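Local coordinates for protein alpha-galacturonidase (Bacillus subtilis, PDB 3FEF) that hydrolyses alpha-1,4-linked galacturonosyl units, releasing alpha-D-galacturonate, as a family 4 glycosidase that depends on NAD and manganese, at residues G13-W18 / I80-P85; S21-L26 / V36-L41; E50-H55 / R311-Q316; W141-T146 / V329-A334. One frame throughout, in Å; residues are numbered along the deposited sequence.

Contact 1: residues G13-W18 / I80-P85; sequences GGSQGW and IISILP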
loop_
_atom_site.group_PDB
_atom_site.type_symbol
_atom_site.label_atom_id
_atom_site.label_comp_id
_atom_site.label_asym_id
_atom_site.label_seq_id
_atom_site.Cartn_x
_atom_site.Cartn_y
_atom_site.Cartn_z
ATOM N N GLY A 13 -6.622 18.963 34.946
ATOM C CA GLY A 13 -5.722 19.610 35.912
ATOM C C GLY A 13 -6.050 19.459 37.395
ATOM O O GLY A 13 -5.325 19.976 38.259
ATOM N N GLY A 14 -7.136 18.754 37.695
ATOM C CA GLY A 14 -7.480 18.444 39.074
ATOM C C GLY A 14 -6.947 17.062 39.405
ATOM O O GLY A 14 -7.112 16.567 40.522
ATOM N N SER A 15 -6.300 16.447 38.417
ATOM C CA SER A 15 -5.785 15.081 38.534
ATOM C C SER A 15 -4.961 14.896 39.794
ATOM O O SER A 15 -4.224 15.784 40.210
ATOM C CB SER A 15 -4.932 14.734 37.319
ATOM O OG SER A 15 -3.968 13.744 37.652
ATOM N N GLN A 16 -5.099 13.730 40.406
ATOM C CA GLN A 16 -4.322 13.404 41.580
ATOM C C GLN A 16 -3.351 12.272 41.263
ATOM O O GLN A 16 -2.758 11.689 42.172
ATOM C CB GLN A 16 -5.254 13.057 42.753
ATOM C CG GLN A 16 -5.897 14.301 43.391
ATOM C CD GLN A 16 -6.981 13.981 44.415
ATOM O OE1 GLN A 16 -6.924 14.444 45.552
ATOM N NE2 GLN A 16 -7.981 13.200 44.009
ATOM N N GLY A 17 -3.194 11.970 39.969
ATOM C CA GLY A 17 -2.224 10.959 39.493
ATOM C C GLY A 17 -1.170 11.581 38.576
ATOM O O GLY A 17 -0.114 12.048 39.034
ATOM N N TRP A 18 -1.463 11.612 37.278
ATOM C CA TRP A 18 -0.577 12.250 36.296
ATOM C C TRP A 18 -0.171 13.696 36.594
ATOM O O TRP A 18 0.991 14.038 36.439
ATOM C CB TRP A 18 -1.163 12.139 34.878
ATOM C CG TRP A 18 -1.261 10.707 34.444
ATOM C CD1 TRP A 18 -2.390 9.941 34.373
ATOM C CD2 TRP A 18 -0.169 9.857 34.079
ATOM N NE1 TRP A 18 -2.064 8.667 33.956
ATOM C CE2 TRP A 18 -0.708 8.595 33.770
ATOM C CE3 TRP A 18 1.209 10.055 33.950
ATOM C CZ2 TRP A 18 0.090 7.527 33.348
ATOM C CZ3 TRP A 18 2.000 8.998 33.541
ATOM C CH2 TRP A 18 1.441 7.747 33.246
ATOM N N ILE A 80 -1.274 18.587 27.827
ATOM C CA ILE A 80 -1.312 17.296 28.464
ATOM C C ILE A 80 -2.761 16.982 28.781
ATOM O O ILE A 80 -3.507 17.850 29.257
ATOM C CB ILE A 80 -0.516 17.331 29.768
ATOM C CG1 ILE A 80 0.943 17.701 29.470
ATOM C CG2 ILE A 80 -0.654 16.003 30.531
ATOM C CD1 ILE A 80 1.727 17.929 30.707
ATOM N N ILE A 81 -3.166 15.747 28.504
ATOM C CA ILE A 81 -4.528 15.322 28.772
ATOM C C ILE A 81 -4.531 14.092 29.657
ATOM O O ILE A 81 -3.991 13.030 29.297
ATOM C CB ILE A 81 -5.307 14.974 27.486
ATOM C CG1 ILE A 81 -5.142 16.086 26.449
ATOM C CG2 ILE A 81 -6.786 14.709 27.824
ATOM C CD1 ILE A 81 -5.656 15.694 25.046
ATOM N N SER A 82 -5.159 14.248 30.811
ATOM C CA SER A 82 -5.308 13.167 31.741
ATOM C C SER A 82 -6.634 13.301 32.464
ATOM O O SER A 82 -6.688 13.826 33.578
ATOM C CB SER A 82 -4.175 13.236 32.752
ATOM O OG SER A 82 -4.519 12.498 33.884
ATOM N N ILE A 83 -7.707 12.861 31.821
ATOM C CA ILE A 83 -9.040 12.961 32.403
ATOM C C ILE A 83 -9.658 11.592 32.583
ATOM O O ILE A 83 -9.170 10.590 32.050
ATOM C CB ILE A 83 -10.000 13.747 31.511
ATOM C CG1 ILE A 83 -10.124 13.064 30.151
ATOM C CG2 ILE A 83 -9.563 15.216 31.375
ATOM C CD1 ILE A 83 -11.074 13.757 29.243
ATOM N N LEU A 84 -10.746 11.565 33.340
ATOM C CA LEU A 84 -11.556 10.371 33.493
ATOM C C LEU A 84 -12.810 10.584 32.658
ATOM O O LEU A 84 -13.544 11.549 32.876
ATOM C CB LEU A 84 -11.932 10.166 34.960
ATOM C CG LEU A 84 -12.942 9.043 35.207
ATOM C CD1 LEU A 84 -12.318 7.661 34.953
ATOM C CD2 LEU A 84 -13.523 9.140 36.619
ATOM N N PRO A 85 -13.030 9.714 31.660
ATOM C CA PRO A 85 -14.236 9.736 30.827
ATOM C C PRO A 85 -15.436 9.178 31.582
ATOM O O PRO A 85 -15.671 7.972 31.566
ATOM C CB PRO A 85 -13.889 8.802 29.664
ATOM C CG PRO A 85 -12.398 8.530 29.777
ATOM C CD PRO A 85 -12.042 8.723 31.205
#
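The glycine-rich turn after the first strand of a Rossmann fold, probably part of the NAD site here, meets the end of strand 78-81 where Ser15 and Trp18 close over Ser82. The meeting is one of van der Waals contact. Ser82 OG lies 3.4 Å from Trp18 CD1, approaching the indole obliquely, and Ser82 CB comes within 3.8 Å of Trp18 CB. The serine hydroxyl gets there because it is anti to its own backbone nitrogen (chi1 161°), swung toward the turn. Ser15 OG stays 4.0 Å from Ser82 OG, too far for a bond between the hydroxyls, and is engaged at the start of helix 18-28 instead, where it bonds to Ala19 N and closes an ST turn with Gly17, the N-cap. Replacing Ser15 with alanine would probably leave the amides of Gly17 and Ala19 without their shared side-chain acceptor. The indole of Trp18 stacks on Tyr145 and also meets the ring of His170, probably the proton donor, which brings the turn to the edge of the active site. In the ST turn Gly17 N stands 3.0 Å from Ser15 OG, with an N-H...O angle of 151°.

Contact 2: residues S21-L26 / V36-L41; sequences SLMSDL and VALYDL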
loop_
_atom_site.group_PDB
_atom_site.type_symbol
_atom_site.label_atom_id
_atom_site.label_comp_id
_atom_site.label_asym_id
_atom_site.label_seq_id
_atom_site.Cartn_x
_atom_site.Cartn_y
_atom_site.Cartn_z
ATOM N N SER A 21 2.580 13.686 39.341
ATOM C CA SER A 21 3.803 13.162 38.765
ATOM C C SER A 21 4.467 14.190 37.839
ATOM O O SER A 21 5.676 14.415 37.894
ATOM C CB SER A 21 3.510 11.857 38.031
ATOM O OG SER A 21 4.068 11.906 36.730
ATOM N N LEU A 22 3.673 14.843 37.003
ATOM C CA LEU A 22 4.198 15.927 36.192
ATOM C C LEU A 22 4.817 17.026 37.074
ATOM O O LEU A 22 5.892 17.541 36.781
ATOM C CB LEU A 22 3.092 16.512 35.311
ATOM C CG LEU A 22 3.390 17.882 34.710
ATOM C CD1 LEU A 22 4.369 17.756 33.548
ATOM C CD2 LEU A 22 2.099 18.603 34.290
HETATM N N MSE A 23 4.135 17.395 38.149
HETATM C CA MSE A 23 4.639 18.462 39.019
HETATM C C MSE A 23 5.991 18.115 39.641
HETATM O O MSE A 23 6.924 18.918 39.616
HETATM C CB MSE A 23 3.626 18.783 40.113
HETATM C CG MSE A 23 2.383 19.440 39.581
HETATM SE SE MSE A 23 1.006 19.688 40.950
HETATM C CE MSE A 23 -0.509 19.754 39.729
ATOM N N SER A 24 6.088 16.914 40.196
ATOM C CA SER A 24 7.358 16.435 40.730
ATOM C C SER A 24 8.469 16.537 39.708
ATOM O O SER A 24 9.550 17.044 40.005
ATOM C CB SER A 24 7.232 15.005 41.238
ATOM O OG SER A 24 6.353 14.987 42.354
ATOM N N ASP A 25 8.202 16.086 38.487
ATOM C CA ASP A 25 9.241 16.093 37.465
ATOM C C ASP A 25 9.593 17.511 37.054
ATOM O O ASP A 25 10.764 17.844 36.859
ATOM C CB ASP A 25 8.859 15.202 36.278
ATOM C CG ASP A 25 8.992 13.736 36.615
ATOM O OD1 ASP A 25 9.785 13.432 37.528
ATOM O OD2 ASP A 25 8.299 12.889 36.015
ATOM N N LEU A 26 8.586 18.366 36.957
ATOM C CA LEU A 26 8.850 19.759 36.613
ATOM C C LEU A 26 9.677 20.435 37.689
ATOM O O LEU A 26 10.540 21.268 37.403
ATOM C CB LEU A 26 7.549 20.539 36.409
ATOM C CG LEU A 26 6.779 20.227 35.128
ATOM C CD1 LEU A 26 5.476 21.038 35.121
ATOM C CD2 LEU A 26 7.631 20.564 33.920
ATOM N N VAL A 36 1.922 26.655 34.001
ATOM C CA VAL A 36 1.003 25.564 33.780
ATOM C C VAL A 36 -0.427 26.041 34.006
ATOM O O VAL A 36 -0.807 26.357 35.132
ATOM C CB VAL A 36 1.305 24.409 34.733
ATOM C CG1 VAL A 36 0.369 23.242 34.470
ATOM C CG2 VAL A 36 2.771 23.976 34.580
ATOM N N ALA A 37 -1.214 26.104 32.935
ATOM C CA ALA A 37 -2.639 26.385 33.063
ATOM C C ALA A 37 -3.379 25.077 33.372
ATOM O O ALA A 37 -3.383 24.147 32.546
ATOM C CB ALA A 37 -3.167 26.999 31.788
ATOM N N LEU A 38 -3.988 25.006 34.558
ATOM C CA LEU A 38 -4.740 23.827 34.977
ATOM C C LEU A 38 -6.231 23.962 34.650
ATOM O O LEU A 38 -6.913 24.849 35.163
ATOM C CB LEU A 38 -4.567 23.598 36.477
ATOM C CG LEU A 38 -3.159 23.360 37.039
ATOM C CD1 LEU A 38 -3.167 23.446 38.554
ATOM C CD2 LEU A 38 -2.612 22.009 36.609
ATOM N N TYR A 39 -6.748 23.091 33.796
ATOM C CA TYR A 39 -8.180 23.112 33.521
ATOM C C TYR A 39 -8.840 21.796 33.897
ATOM O O TYR A 39 -8.318 20.715 33.603
ATOM C CB TYR A 39 -8.466 23.435 32.054
ATOM C CG TYR A 39 -9.927 23.298 31.725
ATOM C CD1 TYR A 39 -10.815 24.341 31.977
ATOM C CD2 TYR A 39 -10.432 22.110 31.197
ATOM C CE1 TYR A 39 -12.158 24.211 31.701
ATOM C CE2 TYR A 39 -11.786 21.967 30.914
ATOM C CZ TYR A 39 -12.640 23.029 31.166
ATOM O OH TYR A 39 -13.987 22.909 30.884
ATOM N N ASP A 40 -10.007 21.892 34.528
ATOM C CA ASP A 40 -10.739 20.718 34.976
ATOM C C ASP A 40 -12.202 21.075 35.208
ATOM O O ASP A 40 -12.506 22.126 35.770
ATOM C CB ASP A 40 -10.120 20.172 36.266
ATOM C CG ASP A 40 -10.530 18.729 36.549
ATOM O OD1 ASP A 40 -11.746 18.444 36.548
ATOM O OD2 ASP A 40 -9.631 17.883 36.771
ATOM N N LEU A 41 -13.105 20.200 34.785
ATOM C CA LEU A 41 -14.531 20.420 35.014
ATOM C C LEU A 41 -14.753 20.711 36.494
ATOM O O LEU A 41 -15.577 21.548 36.855
ATOM C CB LEU A 41 -15.345 19.197 34.589
ATOM C CG LEU A 41 -15.311 18.857 33.094
ATOM C CD1 LEU A 41 -16.103 17.577 32.802
ATOM C CD2 LEU A 41 -15.850 20.041 32.269
#
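Leu26 and Val36 meet tip to tip inside the first beta-alpha-beta unit of the Rossmann fold, where helix 18-28 packs on strand 34-39. Their methyls form the closer part of the contact, Leu26 CD1 lying 4.0 Å from Val36 CG2. Leu26 CG (chi1 -73°) and Val36 CG2 are each anti to the carbonyl carbon of their own residue, and each branch leans across the gap between helix and strand. The other half of the contact is looser. Selenomethionine Met23 and Leu38 point their CB atoms past one another, and it is the methyl at the end of the long Met23 chain that touches the leucine. No hydrogen bond links the two segments, and all four touching side chains are buried, so the loose half faces more protein and not solvent: Tyr63 of strand 61-66 touches Met23, Leu26 and Val36, while Asn49 of helix 43-53 lies against Met23 and Leu38. The more open side comes further along the second segment, where the strand gives way to a loop and the partly exposed Asp40 takes Gly14 N of the glycine-rich turn. At the looser apolar pair, Met23 CE is 4.4 Å from Leu38 CD2.

Contact 3: residues E50-H55 / R311-Q316; sequences EVIGNH and RLIVQQ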
loop_
_atom_site.group_PDB
_atom_site.type_symbol
_atom_site.label_atom_id
_atom_site.label_comp_id
_atom_site.label_asym_id
_atom_site.label_seq_id
_atom_site.Cartn_x
_atom_site.Cartn_y
_atom_site.Cartn_z
ATOM N N GLU A 50 -3.307 23.883 42.058
ATOM C CA GLU A 50 -2.649 25.153 41.814
ATOM C C GLU A 50 -1.874 25.588 43.056
ATOM O O GLU A 50 -0.761 26.093 42.954
ATOM C CB GLU A 50 -3.657 26.218 41.409
ATOM C CG GLU A 50 -3.078 27.596 41.380
ATOM C CD GLU A 50 -4.119 28.650 41.674
ATOM O OE1 GLU A 50 -4.918 28.986 40.765
ATOM O OE2 GLU A 50 -4.134 29.142 42.824
ATOM N N VAL A 51 -2.464 25.382 44.230
ATOM C CA VAL A 51 -1.832 25.803 45.481
ATOM C C VAL A 51 -0.656 24.886 45.830
ATOM O O VAL A 51 0.415 25.347 46.197
ATOM C CB VAL A 51 -2.854 25.830 46.658
ATOM C CG1 VAL A 51 -2.156 26.103 47.985
ATOM C CG2 VAL A 51 -3.943 26.863 46.400
ATOM N N ILE A 52 -0.859 23.579 45.719
ATOM C CA ILE A 52 0.248 22.645 45.887
ATOM C C ILE A 52 1.350 22.904 44.849
ATOM O O ILE A 52 2.536 22.881 45.160
ATOM C CB ILE A 52 -0.250 21.213 45.762
ATOM C CG1 ILE A 52 -1.203 20.886 46.923
ATOM C CG2 ILE A 52 0.914 20.245 45.681
ATOM C CD1 ILE A 52 -2.075 19.657 46.670
ATOM N N GLY A 53 0.959 23.186 43.615
ATOM C CA GLY A 53 1.952 23.425 42.574
ATOM C C GLY A 53 2.852 24.619 42.857
ATOM O O GLY A 53 4.082 24.557 42.672
ATOM N N ASN A 54 2.230 25.708 43.296
ATOM C CA ASN A 54 2.948 26.940 43.606
ATOM C C ASN A 54 3.738 26.862 44.916
ATOM O O ASN A 54 4.418 27.806 45.290
ATOM C CB ASN A 54 1.990 28.140 43.598
ATOM C CG ASN A 54 1.577 28.530 42.201
ATOM O OD1 ASN A 54 2.350 28.373 41.256
ATOM N ND2 ASN A 54 0.359 29.037 42.052
ATOM N N HIS A 55 3.644 25.734 45.607
ATOM C CA HIS A 55 4.494 25.466 46.764
ATOM C C HIS A 55 5.596 24.484 46.394
ATOM O O HIS A 55 6.328 24.027 47.261
ATOM C CB HIS A 55 3.694 24.835 47.911
ATOM C CG HIS A 55 2.811 25.788 48.654
ATOM N ND1 HIS A 55 3.158 27.101 48.892
ATOM C CD2 HIS A 55 1.612 25.602 49.252
ATOM C CE1 HIS A 55 2.200 27.688 49.585
ATOM N NE2 HIS A 55 1.252 26.799 49.818
ATOM N N ARG A 311 -3.996 17.396 53.141
ATOM C CA ARG A 311 -2.843 17.426 54.030
ATOM C C ARG A 311 -1.833 18.449 53.538
ATOM O O ARG A 311 -1.453 19.370 54.267
ATOM C CB ARG A 311 -2.195 16.048 54.078
ATOM C CG ARG A 311 -1.640 15.654 55.439
ATOM C CD ARG A 311 -1.020 14.259 55.375
ATOM N NE ARG A 311 0.190 14.262 54.548
ATOM C CZ ARG A 311 0.729 13.181 53.987
ATOM N NH1 ARG A 311 0.161 11.989 54.151
ATOM N NH2 ARG A 311 1.833 13.295 53.254
ATOM N N LEU A 312 -1.406 18.289 52.288
ATOM C CA LEU A 312 -0.454 19.208 51.692
ATOM C C LEU A 312 -0.981 20.643 51.727
ATOM O O LEU A 312 -0.225 21.572 51.957
ATOM C CB LEU A 312 -0.107 18.788 50.258
ATOM C CG LEU A 312 0.475 17.376 50.086
ATOM C CD1 LEU A 312 0.492 16.946 48.616
ATOM C CD2 LEU A 312 1.865 17.257 50.698
ATOM N N ILE A 313 -2.274 20.828 51.501
ATOM C CA ILE A 313 -2.836 22.169 51.527
ATOM C C ILE A 313 -2.801 22.783 52.934
ATOM O O ILE A 313 -2.574 23.975 53.089
ATOM C CB ILE A 313 -4.275 22.189 50.987
ATOM C CG1 ILE A 313 -4.263 21.978 49.462
ATOM C CG2 ILE A 313 -4.963 23.499 51.363
ATOM C CD1 ILE A 313 -5.630 21.924 48.825
ATOM N N VAL A 314 -3.024 21.957 53.947
ATOM C CA VAL A 314 -2.978 22.392 55.341
ATOM C C VAL A 314 -1.555 22.722 55.776
ATOM O O VAL A 314 -1.305 23.764 56.380
ATOM C CB VAL A 314 -3.519 21.293 56.276
ATOM C CG1 VAL A 314 -2.930 21.438 57.669
ATOM C CG2 VAL A 314 -5.046 21.325 56.312
ATOM N N GLN A 315 -0.632 21.819 55.468
ATOM C CA GLN A 315 0.776 21.990 55.794
ATOM C C GLN A 315 1.480 22.928 54.820
ATOM O O GLN A 315 2.676 23.155 54.925
ATOM C CB GLN A 315 1.468 20.631 55.785
ATOM C CG GLN A 315 0.948 19.684 56.845
ATOM C CD GLN A 315 1.334 18.257 56.565
ATOM O OE1 GLN A 315 1.751 17.929 55.456
ATOM N NE2 GLN A 315 1.185 17.391 57.560
ATOM N N GLN A 316 0.731 23.460 53.862
ATOM C CA GLN A 316 1.285 24.384 52.886
ATOM C C GLN A 316 2.525 23.822 52.190
ATOM O O GLN A 316 3.439 24.562 51.838
ATOM C CB GLN A 316 1.569 25.744 53.538
ATOM C CG GLN A 316 0.379 26.270 54.334
ATOM C CD GLN A 316 0.401 27.777 54.534
ATOM O OE1 GLN A 316 0.639 28.262 55.642
ATOM N NE2 GLN A 316 0.142 28.524 53.463
HETATM O O HOH W 1 -1.593 25.451 51.304
#
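Two helix ends, each the last turn of its helix, pack against each other to join the Rossmann part of the chain, through helix 43-53, to the C-terminal family 4 region, through helix 295-314. Ile52 carries the apolar part of this join. Its CG1 rests 4.1 Å from Leu312 CB and equally close to Ile313 CG1, and the isoleucine crosses both side chains at about a right angle. The single branch is thus set against two successive residues of the other helix, and it lies where the backbones approach most closely, the CA atoms of Ile52 and Ile313 being 6.4 Å apart. With CG1 anti to the carbonyl carbon (chi1 -66°), Ile52 directs its longer branch at the partner helix. Val319, in the loop that follows, also covers this isoleucine.

Toward the surface the character changes. Gln316 O sits over one face of the imidazole of His55, a residue past the end of its helix, 3.3 Å from the ring plane and offset toward the rim. Gln316 has a positive phi (53°), as the first residue to leave helical geometry after helix 295-314. Its side-chain amide is turned 75° from the imidazole plane, while its CB comes 3.9 Å from His55 NE2. A water makes at most a tenuous bridge on this exposed side. Lying at the edge of the imidazole and in its plane, it has a long, weak bond to His55 NE2 at 3.5 Å, and it donates to the second helix in a short bond, its oxygen lying 2.5 Å from Ile313 O.

Contact 4: residues W141-T146 / V329-A334; sequences WVINYT and VNIIAA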
loop_
_atom_site.group_PDB
_atom_site.type_symbol
_atom_site.label_atom_id
_atom_site.label_comp_id
_atom_site.label_asym_id
_atom_site.label_seq_id
_atom_site.Cartn_x
_atom_site.Cartn_y
_atom_site.Cartn_z
ATOM N N TRP A 141 2.307 20.579 20.878
ATOM C CA TRP A 141 2.358 19.128 21.015
ATOM C C TRP A 141 1.399 18.685 22.107
ATOM O O TRP A 141 1.311 19.316 23.155
ATOM C CB TRP A 141 3.788 18.640 21.282
ATOM C CG TRP A 141 4.539 18.570 20.027
ATOM C CD1 TRP A 141 5.343 19.560 19.463
ATOM C CD2 TRP A 141 4.531 17.483 19.105
ATOM N NE1 TRP A 141 5.827 19.118 18.259
ATOM C CE2 TRP A 141 5.349 17.850 18.018
ATOM C CE3 TRP A 141 3.921 16.219 19.104
ATOM C CZ2 TRP A 141 5.576 16.994 16.936
ATOM C CZ3 TRP A 141 4.132 15.386 18.027
ATOM C CH2 TRP A 141 4.956 15.777 16.957
ATOM N N VAL A 142 0.673 17.606 21.842
ATOM C CA VAL A 142 -0.364 17.087 22.741
ATOM C C VAL A 142 0.104 15.741 23.291
ATOM O O VAL A 142 0.443 14.848 22.529
ATOM C CB VAL A 142 -1.684 16.861 21.958
ATOM C CG1 VAL A 142 -2.800 16.431 22.889
ATOM C CG2 VAL A 142 -2.080 18.130 21.208
ATOM N N ILE A 143 0.177 15.602 24.608
ATOM C CA ILE A 143 0.489 14.306 25.180
ATOM C C ILE A 143 -0.723 13.750 25.899
ATOM O O ILE A 143 -1.134 14.277 26.906
ATOM C CB ILE A 143 1.686 14.372 26.161
ATOM C CG1 ILE A 143 2.866 15.114 25.523
ATOM C CG2 ILE A 143 2.079 12.950 26.622
ATOM C CD1 ILE A 143 4.052 15.272 26.481
ATOM N N ASN A 144 -1.289 12.669 25.379
ATOM C CA ASN A 144 -2.439 12.047 26.016
ATOM C C ASN A 144 -2.053 10.903 26.957
ATOM O O ASN A 144 -1.283 10.011 26.602
ATOM C CB ASN A 144 -3.428 11.549 24.950
ATOM C CG ASN A 144 -4.648 10.879 25.555
ATOM O OD1 ASN A 144 -5.216 11.361 26.533
ATOM N ND2 ASN A 144 -5.052 9.758 24.980
ATOM N N TYR A 145 -2.624 10.927 28.154
ATOM C CA TYR A 145 -2.406 9.919 29.161
ATOM C C TYR A 145 -3.689 9.145 29.447
ATOM O O TYR A 145 -3.669 8.169 30.202
ATOM C CB TYR A 145 -1.971 10.575 30.470
ATOM C CG TYR A 145 -0.551 11.042 30.486
ATOM C CD1 TYR A 145 0.499 10.124 30.508
ATOM C CD2 TYR A 145 -0.247 12.391 30.501
ATOM C CE1 TYR A 145 1.810 10.539 30.529
ATOM C CE2 TYR A 145 1.062 12.825 30.525
ATOM C CZ TYR A 145 2.089 11.887 30.529
ATOM O OH TYR A 145 3.391 12.303 30.568
ATOM N N THR A 146 -4.797 9.594 28.868
ATOM C CA THR A 146 -6.113 9.022 29.168
ATOM C C THR A 146 -6.359 7.667 28.480
ATOM O O THR A 146 -5.943 7.467 27.346
ATOM C CB THR A 146 -7.242 9.966 28.712
ATOM O OG1 THR A 146 -7.027 11.294 29.218
ATOM C CG2 THR A 146 -8.573 9.445 29.192
ATOM N N VAL A 329 7.983 14.830 31.172
ATOM C CA VAL A 329 8.835 16.017 31.184
ATOM C C VAL A 329 10.099 15.900 30.330
ATOM O O VAL A 329 10.535 16.876 29.711
ATOM C CB VAL A 329 9.188 16.381 32.612
ATOM C CG1 VAL A 329 10.248 17.488 32.641
ATOM C CG2 VAL A 329 7.911 16.799 33.347
ATOM N N ASN A 330 10.706 14.717 30.325
ATOM C CA ASN A 330 11.805 14.437 29.427
ATOM C C ASN A 330 11.365 14.610 27.971
ATOM O O ASN A 330 12.105 15.147 27.149
ATOM C CB ASN A 330 12.312 13.012 29.634
ATOM C CG ASN A 330 13.098 12.855 30.929
ATOM O OD1 ASN A 330 13.540 13.840 31.523
ATOM N ND2 ASN A 330 13.285 11.612 31.368
ATOM N N ILE A 331 10.147 14.167 27.671
ATOM C CA ILE A 331 9.619 14.239 26.330
ATOM C C ILE A 331 9.356 15.685 25.972
ATOM O O ILE A 331 9.639 16.114 24.855
ATOM C CB ILE A 331 8.312 13.422 26.169
ATOM C CG1 ILE A 331 8.593 11.916 26.258
ATOM C CG2 ILE A 331 7.647 13.739 24.830
ATOM C CD1 ILE A 331 7.327 11.067 26.110
ATOM N N ILE A 332 8.829 16.447 26.921
ATOM C CA ILE A 332 8.601 17.869 26.672
ATOM C C ILE A 332 9.939 18.577 26.403
ATOM O O ILE A 332 10.081 19.341 25.440
ATOM C CB ILE A 332 7.882 18.530 27.864
ATOM C CG1 ILE A 332 6.459 17.988 27.986
ATOM C CG2 ILE A 332 7.905 20.060 27.739
ATOM C CD1 ILE A 332 5.766 18.331 29.337
ATOM N N ALA A 333 10.934 18.325 27.248
ATOM C CA ALA A 333 12.262 18.911 27.011
ATOM C C ALA A 333 12.789 18.566 25.606
ATOM O O ALA A 333 13.356 19.411 24.920
ATOM C CB ALA A 333 13.256 18.465 28.076
ATOM N N ALA A 334 12.604 17.318 25.182
ATOM C CA ALA A 334 13.114 16.909 23.874
ATOM C C ALA A 334 12.342 17.666 22.790
ATOM O O ALA A 334 12.902 18.090 21.783
ATOM C CB ALA A 334 12.966 15.411 23.690
#
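A single methyl group carries this buried contact: Ile143 CD1, the outermost carbon of a strand residue, reaches two successive isoleucines of helix 328-335. It lies 3.9 Å from Ile332 CG1 and 4.2 Å from Ile331 CG2, so it meets the longer branch of one neighbour and the short branch of the other. No hydrogen bond passes between strand and helix. The reach of Ile143 depends on its extended chain, with CG1 anti to the carbonyl carbon (chi1 -49°) and CD1 trans beyond it (chi2 177°). Ile331 directs its CB toward the strand, whereas the CB of Ile332 points to the side while its CG1 reaches Ile143 CD1, the two side chains crossing at a slant.

At the end of the strand, Asn144 OD1 closes an Asx turn by accepting from Thr146 N at 3.0 Å; the N-H comes from above the amide plane, 62° out of it. Thr146 OG1 bonds in turn with Ile83 N.

Strand 141-144 runs between 78-81 and 164-167 in the parallel sheet, and helix 328-335 packs on this part of it: Ile331 also touches Ile166 of strand 164-167, and Ile332 touches Ile78 of strand 78-81. Val142 instead packs on Ile133 of helix 112-136.

In the fold
Three of the four contacts share the six-stranded parallel sheet of the Rossmann fold. Contact 2, nested along the chain inside the loop closed by contact 1, lies about 8 Å from it between centres, and the two meet where Gly13 N bonds to Tyr39 O. Contact 4 opens after contact 1 closes; their centres are about 13 Å apart, and neighbouring strands 78-81 and 141-144 join them. Val329 of contact 4 also packs on Leu22 of contact 2. Contact 3 is peripheral, about 24 Å from contact 4 between centres, but touches contact 2 through Leu38 and Glu50. Contacts 3 and 4 both tie the nucleotide-binding fold to the C-terminal family region, at separate places.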